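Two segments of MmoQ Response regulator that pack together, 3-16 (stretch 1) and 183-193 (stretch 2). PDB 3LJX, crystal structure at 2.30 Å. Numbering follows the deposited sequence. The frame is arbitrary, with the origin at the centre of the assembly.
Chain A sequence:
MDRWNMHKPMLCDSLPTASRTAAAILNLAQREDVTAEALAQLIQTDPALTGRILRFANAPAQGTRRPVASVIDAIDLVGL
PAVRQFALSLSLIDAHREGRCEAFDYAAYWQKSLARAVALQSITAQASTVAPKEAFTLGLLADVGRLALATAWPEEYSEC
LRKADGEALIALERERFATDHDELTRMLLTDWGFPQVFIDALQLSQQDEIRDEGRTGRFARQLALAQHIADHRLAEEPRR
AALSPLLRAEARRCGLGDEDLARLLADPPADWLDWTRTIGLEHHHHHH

Stretch 1, residues 3-16: RWNMHKPMLCDSLP
Stretch 2 (183-193) ELTRMLLTDWG

Stretch 1 is an irregular, largely extended segment that lies against a helix. Stretch 2 is the end of a helix that begins earlier in the chain and runs through Asp-191, with i to i+4 backbone bonds such as Leu-188 N to Leu-184 O at 2.8 Å. The helix ends in a Schellman motif at Gly-193, where phi is 116° and psi -10°. In register, Pro-9 CA lies 7.5 Å from Leu-184 CA, and Met-10 CA lies 6.6 Å from Leu-188 CA. The contact buries 496 Å², both sides summed. No hydrogen bond crosses it; most of the close side-chain pairs are apolar, with Lys-8 and Asp-191 as a charged pair at the margin.

Arg-3 is out of reach. Trp-4 (phi/psi -98/108, chi1 t, chi2 -85°) starts sideways, but its ring comes nearer. Its CH2 meets Leu-184 CD1 at 4.4 Å, at the ring edge. Asn-5 and Met-6 make no contact. His-7 points away.

Lys-8 (-136/75) is extended, with all four chi angles t. Its CG lies 4.1 Å from Met-187 CE. Its NZ is 4.1 Å from Asp-191 OD1; the charges are opposite, but the distance is beyond a salt bridge.

Pro-9 (-55/135, C-gamma exo) points toward the helix. Its CD packs on Met-187 CE at 3.7 Å. Met-187 is selenomethionine, with chi angles m, t, p, and points toward stretch 1. Pro-9 O sits 4.3 Å from Leu-184 CD2.

Met-10 (-160/109) is also selenomethionine. Its chi1 is t, chi2 p and chi3 -148°. CA-to-CB runs sideways, and the end of the side chain comes nearer. SE lies 3.7 Å from Leu-188 CD1. CE approaches Trp-192 NE1 at 3.1 Å and Asp-191 OD2 at 3.2 Å. Both distances are short for a methyl, and this side chain is poorly ordered. Trp-192 NE1 is buried with no polar partner in the model.

Leu-11 (-118/141, chi1 m, chi2 p) contributes its backbone. Its O is 3.8 Å from Trp-192 CZ2, at the ring edge, and 4.1 Å from Leu-188 CD1.

Cys-12 (-149/-61, chi1 t) points toward stretch 2. Its SG lies 3.7 Å from Trp-192 CZ2, obliquely placed. Trp-192 has chi1 m and chi2 -11°.

A type I turn runs from Cys-12 to Leu-15, closed by Leu-15 N to Cys-12 O at 3.2 Å. Asp-13 (-58/-31) and Ser-14 (-89/-5) occupy its middle, out of reach of stretch 2. The chain returns at Leu-15 (-68/133, chi1 m, chi2 t). Its CD1 meets Trp-192 CH2 at 4.1 Å, at the ring edge. Pro-16 makes no contact.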

# COMPACT_ATOMS: atom_id res chain seq x y z
N ARG A 3 -9.36 15.74 -9.49
CA ARG A 3 -9.06 17.07 -9.00
C ARG A 3 -8.19 16.98 -7.74
O ARG A 3 -8.28 16.02 -6.97
CB ARG A 3 -10.35 17.83 -8.68
CG ARG A 3 -11.03 18.37 -9.89
CD ARG A 3 -12.38 18.96 -9.55
NE ARG A 3 -13.04 19.43 -10.77
CZ ARG A 3 -14.32 19.73 -10.86
NH1 ARG A 3 -15.12 19.62 -9.80
NH2 ARG A 3 -14.82 20.14 -12.02
N TRP A 4 -7.33 17.99 -7.56
CA TRP A 4 -6.59 18.15 -6.33
C TRP A 4 -7.27 19.17 -5.44
O TRP A 4 -7.26 20.37 -5.72
CB TRP A 4 -5.15 18.57 -6.59
CG TRP A 4 -4.37 18.76 -5.31
CD1 TRP A 4 -4.34 19.89 -4.53
CD2 TRP A 4 -3.53 17.79 -4.66
NE1 TRP A 4 -3.51 19.69 -3.45
CE2 TRP A 4 -3.01 18.41 -3.50
CE3 TRP A 4 -3.17 16.47 -4.94
CZ2 TRP A 4 -2.13 17.75 -2.62
CZ3 TRP A 4 -2.31 15.81 -4.07
CH2 TRP A 4 -1.80 16.45 -2.92
N ASN A 5 -7.88 18.68 -4.37
CA ASN A 5 -8.56 19.52 -3.40
C ASN A 5 -7.57 19.86 -2.29
O ASN A 5 -7.11 18.96 -1.55
CB ASN A 5 -9.74 18.76 -2.81
CG ASN A 5 -10.59 19.63 -1.92
OD1 ASN A 5 -11.72 19.99 -2.29
ND2 ASN A 5 -10.07 19.98 -0.73
N MSE A 6 -7.24 21.13 -2.16
CA MSE A 6 -6.15 21.55 -1.26
C MSE A 6 -6.46 21.21 0.20
O MSE A 6 -5.59 20.75 0.94
CB MSE A 6 -5.90 23.04 -1.41
CG MSE A 6 -5.20 23.67 -0.23
SE MSE A 6 -5.02 25.60 -0.46
CE MSE A 6 -4.46 26.08 1.35
N HIS A 7 -7.71 21.42 0.59
CA HIS A 7 -8.10 21.11 1.95
C HIS A 7 -8.10 19.62 2.22
O HIS A 7 -7.67 19.17 3.29
CB HIS A 7 -9.48 21.67 2.25
CG HIS A 7 -9.89 21.49 3.68
ND1 HIS A 7 -11.00 20.78 4.05
CD2 HIS A 7 -9.32 21.93 4.82
CE1 HIS A 7 -11.12 20.79 5.36
NE2 HIS A 7 -10.10 21.48 5.86
N LYS A 8 -8.60 18.85 1.26
CA LYS A 8 -8.68 17.40 1.42
C LYS A 8 -8.23 16.67 0.14
O LYS A 8 -9.05 16.15 -0.62
CB LYS A 8 -10.09 16.98 1.83
CG LYS A 8 -10.15 15.52 2.21
CD LYS A 8 -11.56 15.04 2.50
CE LYS A 8 -11.54 13.56 2.88
NZ LYS A 8 -12.88 13.06 3.30
N PRO A 9 -6.91 16.64 -0.09
CA PRO A 9 -6.30 16.00 -1.27
C PRO A 9 -6.74 14.55 -1.37
O PRO A 9 -6.72 13.83 -0.38
CB PRO A 9 -4.80 16.07 -0.98
CG PRO A 9 -4.65 17.17 0.04
CD PRO A 9 -5.90 17.19 0.85
N MSE A 10 -7.10 14.11 -2.57
CA MSE A 10 -7.65 12.78 -2.72
C MSE A 10 -7.55 12.31 -4.18
O MSE A 10 -8.25 12.83 -5.05
CB MSE A 10 -9.10 12.81 -2.26
CG MSE A 10 -9.85 11.55 -2.49
SE MSE A 10 -9.23 10.08 -1.41
CE MSE A 10 -9.64 8.72 -2.72
N LEU A 11 -6.66 11.35 -4.45
CA LEU A 11 -6.59 10.71 -5.77
C LEU A 11 -6.90 9.24 -5.61
O LEU A 11 -6.47 8.60 -4.65
CB LEU A 11 -5.20 10.86 -6.42
CG LEU A 11 -4.80 12.22 -6.98
CD1 LEU A 11 -4.50 13.19 -5.83
CD2 LEU A 11 -3.61 12.10 -7.93
N CYS A 12 -7.64 8.68 -6.55
CA CYS A 12 -7.84 7.25 -6.53
C CYS A 12 -8.00 6.69 -7.95
O CYS A 12 -7.17 5.91 -8.40
CB CYS A 12 -9.00 6.85 -5.61
SG CYS A 12 -9.12 5.07 -5.32
N ASP A 13 -9.03 7.14 -8.65
CA ASP A 13 -9.28 6.64 -9.99
C ASP A 13 -8.09 6.87 -10.92
O ASP A 13 -7.84 6.07 -11.81
CB ASP A 13 -10.55 7.26 -10.58
CG ASP A 13 -11.81 6.87 -9.82
OD1 ASP A 13 -11.79 5.87 -9.06
OD2 ASP A 13 -12.84 7.56 -9.97
N SER A 14 -7.34 7.93 -10.68
CA SER A 14 -6.29 8.35 -11.60
C SER A 14 -4.93 7.71 -11.31
O SER A 14 -3.97 7.93 -12.05
CB SER A 14 -6.12 9.87 -11.57
OG SER A 14 -5.46 10.28 -10.37
N LEU A 15 -4.81 6.95 -10.22
CA LEU A 15 -3.51 6.35 -9.92
C LEU A 15 -3.16 5.28 -10.97
O LEU A 15 -4.00 4.44 -11.32
CB LEU A 15 -3.48 5.77 -8.50
CG LEU A 15 -3.81 6.73 -7.34
CD1 LEU A 15 -3.97 5.94 -6.04
CD2 LEU A 15 -2.76 7.83 -7.17
N PRO A 16 -1.93 5.31 -11.49
CA PRO A 16 -1.58 4.37 -12.56
C PRO A 16 -1.35 2.95 -12.05
O PRO A 16 -1.18 2.70 -10.84
CB PRO A 16 -0.27 4.94 -13.10
CG PRO A 16 0.35 5.61 -11.90
CD PRO A 16 -0.80 6.20 -11.14
N GLU A 183 1.45 11.52 5.43
CA GLU A 183 0.13 12.02 5.79
C GLU A 183 -0.86 11.64 4.68
O GLU A 183 -1.95 11.14 4.94
CB GLU A 183 0.15 13.53 5.97
CG GLU A 183 -1.18 14.08 6.50
CD GLU A 183 -1.40 15.54 6.14
OE1 GLU A 183 -0.55 16.13 5.44
OE2 GLU A 183 -2.42 16.11 6.57
N LEU A 184 -0.46 11.87 3.44
CA LEU A 184 -1.35 11.60 2.33
C LEU A 184 -1.77 10.11 2.34
O LEU A 184 -2.94 9.78 2.17
CB LEU A 184 -0.66 11.97 1.01
CG LEU A 184 -1.55 12.52 -0.09
CD1 LEU A 184 -0.90 12.36 -1.47
CD2 LEU A 184 -2.91 11.87 -0.04
N THR A 185 -0.81 9.22 2.58
CA THR A 185 -1.12 7.79 2.68
C THR A 185 -2.24 7.53 3.71
O THR A 185 -3.25 6.87 3.41
CB THR A 185 0.13 6.99 3.06
OG1 THR A 185 1.06 7.02 1.96
CG2 THR A 185 -0.24 5.54 3.37
N ARG A 186 -2.06 8.07 4.90
CA ARG A 186 -3.03 7.87 5.98
C ARG A 186 -4.40 8.41 5.61
O ARG A 186 -5.42 7.79 5.92
CB ARG A 186 -2.58 8.52 7.28
CG ARG A 186 -1.18 8.10 7.74
CD ARG A 186 -0.90 8.53 9.20
NE ARG A 186 -0.67 9.97 9.35
CZ ARG A 186 0.52 10.55 9.20
NH1 ARG A 186 1.59 9.81 8.88
NH2 ARG A 186 0.65 11.86 9.36
N MSE A 187 -4.42 9.55 4.94
CA MSE A 187 -5.69 10.15 4.54
C MSE A 187 -6.36 9.29 3.48
O MSE A 187 -7.56 9.09 3.53
CB MSE A 187 -5.52 11.57 4.03
CG MSE A 187 -5.00 12.55 5.07
SE MSE A 187 -4.61 14.29 4.25
CE MSE A 187 -6.39 14.68 3.53
N LEU A 188 -5.56 8.80 2.54
CA LEU A 188 -6.08 7.91 1.49
C LEU A 188 -6.65 6.64 2.15
O LEU A 188 -7.81 6.26 1.89
CB LEU A 188 -4.96 7.56 0.51
CG LEU A 188 -4.95 8.25 -0.87
CD1 LEU A 188 -5.57 9.64 -0.82
CD2 LEU A 188 -3.57 8.29 -1.49
N LEU A 189 -5.86 6.02 3.01
CA LEU A 189 -6.27 4.76 3.64
C LEU A 189 -7.53 4.98 4.47
O LEU A 189 -8.42 4.13 4.53
CB LEU A 189 -5.14 4.18 4.52
CG LEU A 189 -3.87 3.70 3.82
CD1 LEU A 189 -2.85 3.19 4.83
CD2 LEU A 189 -4.18 2.62 2.78
N THR A 190 -7.60 6.14 5.11
CA THR A 190 -8.79 6.48 5.87
C THR A 190 -9.99 6.65 4.93
O THR A 190 -11.07 6.11 5.20
CB THR A 190 -8.56 7.74 6.68
OG1 THR A 190 -7.59 7.46 7.70
CG2 THR A 190 -9.86 8.20 7.33
N ASP A 191 -9.81 7.36 3.82
CA ASP A 191 -10.90 7.49 2.85
C ASP A 191 -11.34 6.13 2.31
O ASP A 191 -12.51 5.94 2.03
CB ASP A 191 -10.54 8.40 1.66
CG ASP A 191 -11.79 8.81 0.84
OD1 ASP A 191 -12.71 9.45 1.43
OD2 ASP A 191 -11.87 8.50 -0.38
N TRP A 192 -10.40 5.19 2.18
CA TRP A 192 -10.72 3.90 1.55
C TRP A 192 -11.31 2.87 2.52
O TRP A 192 -11.59 1.74 2.12
CB TRP A 192 -9.50 3.33 0.83
CG TRP A 192 -8.98 4.24 -0.22
CD1 TRP A 192 -9.60 5.37 -0.70
CD2 TRP A 192 -7.74 4.13 -0.91
NE1 TRP A 192 -8.81 5.96 -1.66
CE2 TRP A 192 -7.67 5.22 -1.81
CE3 TRP A 192 -6.68 3.22 -0.86
CZ2 TRP A 192 -6.58 5.42 -2.65
CZ3 TRP A 192 -5.60 3.42 -1.69
CH2 TRP A 192 -5.55 4.51 -2.58
N GLY A 193 -11.50 3.27 3.77
CA GLY A 193 -12.21 2.43 4.71
C GLY A 193 -11.46 1.89 5.92
O GLY A 193 -12.09 1.33 6.82